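Local coordinates for protein annexin B22 (Schistosoma mansoni, PDB 4MDU) that binds acidic phospholipid membranes in a calcium-dependent manner, aggregates liposomes when calcium is present and takes part in host-parasite interaction, at residues D128-I132 and Y178-L182; L264-E269 and L280-R285. All blocks are in the same frame, centred on the assembly; numbering follows the deposited sequence.

Contact 1: D128-I132 and Y178-L182; sequences DRVLI and YEYAL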
# COMPACT_ATOMS: atom_id res chain seq x y z
N ASP B 128 6.94 -1.75 3.79
CA ASP B 128 6.52 -0.68 4.67
C ASP B 128 5.36 -1.09 5.53
O ASP B 128 5.22 -0.65 6.68
CB ASP B 128 6.19 0.56 3.86
CG ASP B 128 7.43 1.33 3.49
OD1 ASP B 128 8.10 1.82 4.42
OD2 ASP B 128 7.75 1.42 2.28
N ARG B 129 4.53 -1.96 4.97
CA ARG B 129 3.39 -2.51 5.67
C ARG B 129 3.85 -3.15 6.97
O ARG B 129 3.19 -3.02 8.02
CB ARG B 129 2.72 -3.56 4.78
CG ARG B 129 1.50 -4.20 5.40
CD ARG B 129 0.80 -5.16 4.44
NE ARG B 129 -0.18 -5.99 5.14
CZ ARG B 129 -1.20 -6.63 4.56
NH1 ARG B 129 -1.39 -6.53 3.25
NH2 ARG B 129 -2.02 -7.35 5.30
N VAL B 130 4.99 -3.84 6.90
CA VAL B 130 5.59 -4.47 8.06
C VAL B 130 6.20 -3.40 9.01
O VAL B 130 6.11 -3.53 10.23
CB VAL B 130 6.64 -5.53 7.63
CG1 VAL B 130 7.47 -6.00 8.82
CG2 VAL B 130 5.94 -6.72 6.98
N LEU B 131 6.78 -2.35 8.46
CA LEU B 131 7.33 -1.29 9.33
C LEU B 131 6.19 -0.60 10.10
O LEU B 131 6.26 -0.45 11.32
CB LEU B 131 8.11 -0.24 8.52
CG LEU B 131 9.23 -0.72 7.63
CD1 LEU B 131 10.10 0.48 7.12
CD2 LEU B 131 10.05 -1.75 8.37
N ILE B 132 5.13 -0.24 9.38
CA ILE B 132 3.95 0.33 10.03
C ILE B 132 3.37 -0.59 11.10
O ILE B 132 3.12 -0.17 12.23
CB ILE B 132 2.85 0.64 9.01
CG1 ILE B 132 3.35 1.68 8.01
CG2 ILE B 132 1.62 1.14 9.73
CD1 ILE B 132 2.31 2.14 7.03
N TYR B 178 5.94 10.43 5.28
CA TYR B 178 5.81 9.10 5.85
C TYR B 178 7.11 8.72 6.55
O TYR B 178 7.10 8.22 7.67
CB TYR B 178 5.45 8.07 4.78
CG TYR B 178 5.73 6.62 5.18
CD1 TYR B 178 5.04 6.03 6.24
CD2 TYR B 178 6.65 5.85 4.47
CE1 TYR B 178 5.29 4.72 6.60
CE2 TYR B 178 6.90 4.53 4.82
CZ TYR B 178 6.22 3.97 5.88
OH TYR B 178 6.45 2.66 6.24
N GLU B 179 8.23 8.97 5.87
CA GLU B 179 9.54 8.58 6.38
C GLU B 179 9.88 9.33 7.65
O GLU B 179 10.42 8.78 8.61
CB GLU B 179 10.62 8.81 5.32
CG GLU B 179 10.55 7.87 4.13
CD GLU B 179 9.42 8.21 3.17
OE1 GLU B 179 8.77 9.26 3.37
OE2 GLU B 179 9.20 7.43 2.20
N TYR B 180 9.55 10.62 7.65
CA TYR B 180 9.82 11.44 8.81
C TYR B 180 9.01 10.93 10.00
O TYR B 180 9.54 10.76 11.10
CB TYR B 180 9.50 12.91 8.50
CG TYR B 180 9.74 13.83 9.68
CD1 TYR B 180 8.78 13.97 10.67
CD2 TYR B 180 10.93 14.54 9.81
CE1 TYR B 180 8.98 14.81 11.76
CE2 TYR B 180 11.14 15.40 10.90
CZ TYR B 180 10.16 15.52 11.87
OH TYR B 180 10.34 16.35 12.96
N ALA B 181 7.72 10.65 9.77
CA ALA B 181 6.86 10.13 10.84
C ALA B 181 7.36 8.79 11.32
O ALA B 181 7.40 8.52 12.53
CB ALA B 181 5.40 10.02 10.38
N LEU B 182 7.77 7.94 10.38
CA LEU B 182 8.32 6.63 10.72
C LEU B 182 9.50 6.79 11.67
O LEU B 182 9.56 6.14 12.72
CB LEU B 182 8.75 5.90 9.45
CG LEU B 182 8.52 4.39 9.36
CD1 LEU B 182 7.12 4.06 9.77
CD2 LEU B 182 8.81 3.88 7.93
O HOH W 1 9.07 4.49 1.89
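The two helical segments 128-132 and 178-182 run in roughly the same direction, their axes 37° apart and still 12.1 Å from each other at closest approach. Ile132 and Leu182 are the nearest pair, CA to CA 7.7 Å. So wide a gap has to be bridged by long side chains, and Tyr178 does most of the bridging. Its hydroxyl OH donates a hydrogen bond to OD1 of Asp128, 2.6 Å away at the ring edge. Apolar contacts accompany this polar tip: Ile132 CG1 lies 3.9 Å from Tyr178 CE1, and Leu131 CD1 meets Leu182 CD2 at 3.7 Å. A water oxygen lies 3.0 Å from Glu179 OE2 and 3.4 Å from Asp128 OD2, the latter a weak link. Asp275 of helix 274-288 touches Asp128 and Tyr178. Helices 128-136 and 177-187 are the second and fifth of the five-helix annexin repeat, within its four-helix bundle; Asp128 and Asp275 contribute to one calcium-binding site and Glu179 to another, without bound calcium in this apo structure.

Contact 2: L264-E269 and L280-R285; sequences LLEHIE and LVAVLR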
# COMPACT_ATOMS: atom_id res chain seq x y z
N LEU B 264 -11.63 12.81 14.04
CA LEU B 264 -10.21 13.04 13.83
C LEU B 264 -9.71 12.07 12.77
O LEU B 264 -8.88 12.41 11.93
CB LEU B 264 -9.44 12.88 15.14
CG LEU B 264 -7.92 12.94 14.99
CD1 LEU B 264 -7.48 14.21 14.25
CD2 LEU B 264 -7.27 12.85 16.37
N LEU B 265 -10.24 10.85 12.80
CA LEU B 265 -9.93 9.85 11.77
C LEU B 265 -10.29 10.38 10.38
O LEU B 265 -9.47 10.36 9.46
CB LEU B 265 -10.65 8.53 12.04
CG LEU B 265 -10.32 7.40 11.05
CD1 LEU B 265 -8.84 7.02 11.13
CD2 LEU B 265 -11.20 6.17 11.26
N GLU B 266 -11.53 10.85 10.23
CA GLU B 266 -11.99 11.37 8.95
C GLU B 266 -11.06 12.45 8.48
O GLU B 266 -10.69 12.51 7.31
CB GLU B 266 -13.40 11.95 9.08
CG GLU B 266 -14.50 10.93 9.01
CD GLU B 266 -15.87 11.51 9.35
OE1 GLU B 266 -15.92 12.62 9.94
OE2 GLU B 266 -16.88 10.86 9.03
N HIS B 267 -10.69 13.32 9.41
CA HIS B 267 -9.82 14.44 9.11
C HIS B 267 -8.53 13.92 8.53
O HIS B 267 -8.12 14.31 7.43
CB HIS B 267 -9.57 15.26 10.38
CG HIS B 267 -8.71 16.46 10.16
ND1 HIS B 267 -9.01 17.43 9.23
CD2 HIS B 267 -7.55 16.85 10.75
CE1 HIS B 267 -8.08 18.37 9.26
NE2 HIS B 267 -7.19 18.04 10.18
N ILE B 268 -7.88 13.02 9.26
CA ILE B 268 -6.62 12.45 8.81
C ILE B 268 -6.78 11.80 7.44
O ILE B 268 -5.97 11.99 6.55
CB ILE B 268 -6.06 11.45 9.83
CG1 ILE B 268 -5.46 12.23 11.01
CG2 ILE B 268 -5.06 10.51 9.16
CD1 ILE B 268 -4.93 11.38 12.12
N GLU B 269 -7.86 11.05 7.28
CA GLU B 269 -8.09 10.30 6.05
C GLU B 269 -8.29 11.19 4.82
O GLU B 269 -7.98 10.78 3.70
CB GLU B 269 -9.25 9.33 6.23
CG GLU B 269 -8.87 8.13 7.09
CD GLU B 269 -10.02 7.19 7.32
OE1 GLU B 269 -11.18 7.65 7.40
OE2 GLU B 269 -9.76 5.97 7.44
N LEU B 280 -0.41 7.08 10.02
CA LEU B 280 -1.24 7.89 10.93
C LEU B 280 -2.52 7.16 11.32
O LEU B 280 -2.91 7.14 12.49
CB LEU B 280 -1.60 9.23 10.29
CG LEU B 280 -0.44 10.19 9.99
CD1 LEU B 280 -0.92 11.46 9.32
CD2 LEU B 280 0.27 10.51 11.27
N VAL B 281 -3.17 6.54 10.34
CA VAL B 281 -4.42 5.83 10.62
C VAL B 281 -4.17 4.66 11.55
O VAL B 281 -4.92 4.45 12.52
CB VAL B 281 -5.13 5.35 9.35
CG1 VAL B 281 -6.19 4.31 9.71
CG2 VAL B 281 -5.75 6.54 8.60
N ALA B 282 -3.11 3.90 11.25
CA ALA B 282 -2.72 2.80 12.14
C ALA B 282 -2.52 3.30 13.58
O ALA B 282 -3.09 2.73 14.52
CB ALA B 282 -1.45 2.13 11.64
N VAL B 283 -1.71 4.33 13.76
CA VAL B 283 -1.41 4.82 15.11
C VAL B 283 -2.66 5.29 15.85
O VAL B 283 -2.88 4.94 17.01
CB VAL B 283 -0.35 5.93 15.09
CG1 VAL B 283 -0.20 6.57 16.50
CG2 VAL B 283 0.99 5.40 14.58
N LEU B 284 -3.50 6.07 15.16
CA LEU B 284 -4.74 6.58 15.77
C LEU B 284 -5.65 5.42 16.17
O LEU B 284 -6.19 5.40 17.29
CB LEU B 284 -5.48 7.51 14.81
CG LEU B 284 -6.77 8.15 15.35
CD1 LEU B 284 -6.54 8.79 16.72
CD2 LEU B 284 -7.33 9.15 14.35
N ARG B 285 -5.78 4.46 15.26
CA ARG B 285 -6.69 3.34 15.49
C ARG B 285 -6.11 2.40 16.53
O ARG B 285 -6.86 1.75 17.26
CB ARG B 285 -7.00 2.62 14.18
CG ARG B 285 -7.82 3.45 13.18
CD ARG B 285 -8.30 2.61 11.96
NE ARG B 285 -9.28 1.59 12.35
CZ ARG B 285 -9.60 0.52 11.63
NH1 ARG B 285 -9.02 0.27 10.45
NH2 ARG B 285 -10.49 -0.33 12.11
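Helices that follow one another through a short connection commonly pack antiparallel, and segments 264-269 and 280-285 illustrate how their side chains share the space between them. The axes lie 10.3 Å apart with directions 170° from each other, and Leu265 and Val281 are the closest pair in register, CA to CA 6.9 Å. Leu284 is the main bump. Its CD2 methyl enters a hollow lined by Leu264, Leu265 and Ile268, reaching Leu264 CG at 3.9 Å, Leu265 CB at 4.1 Å and Ile268 CD1 at 4.0 Å; it also comes within 3.7 Å of the backbone N of Leu265. Ile268 answers from the other helix, placing CG2 3.9 Å from Leu280 CB and 4.1 Å from Val281 CG2. That same valine methyl fits among three side chains, since it also meets Leu265 CD1 at 4.0 Å and the aliphatic CG of Glu269 at 3.8 Å. Toward the more open side, Leu265 CD1 rests 4.2 Å from Arg285 CG, while the guanidinium group of Arg285 forms salt bridges with Asp289 and Glu296. No hydrogen bond crosses the interface, so complementary shape defines the fit. Around this pair within the third annexin repeat, helix 236-243 packs on Ile268 and Leu280 through Ile241, helix 246-260 meets Leu264 and Leu284, and Ala282 touches Ile132 and Thr136 of helix 128-136 and Trp297 of helix 290-301.

In the fold
Contacts 1 and 2 belong to successive annexin repeats, the second and third, and follow one another along the chain, yet their centres lie only about 14 Å apart. They meet directly where Ile132 CG2 packs against Ala282 CB at 3.7 Å. Helix 274-288 joins them: its residues 280-285 build contact 2, while Asp275, earlier on the same helix, lies beside contact 1, about 4 Å from Tyr178 between side chains. Asp128 and Asp275 thus bring two repeats to one calcium site, consistent with a pair of repeats perhaps forming one site for calcium and phospholipid. Contact 2 stands farther off, the Leu280 side chain about 9 Å from that of Asp275, and is apolar packing.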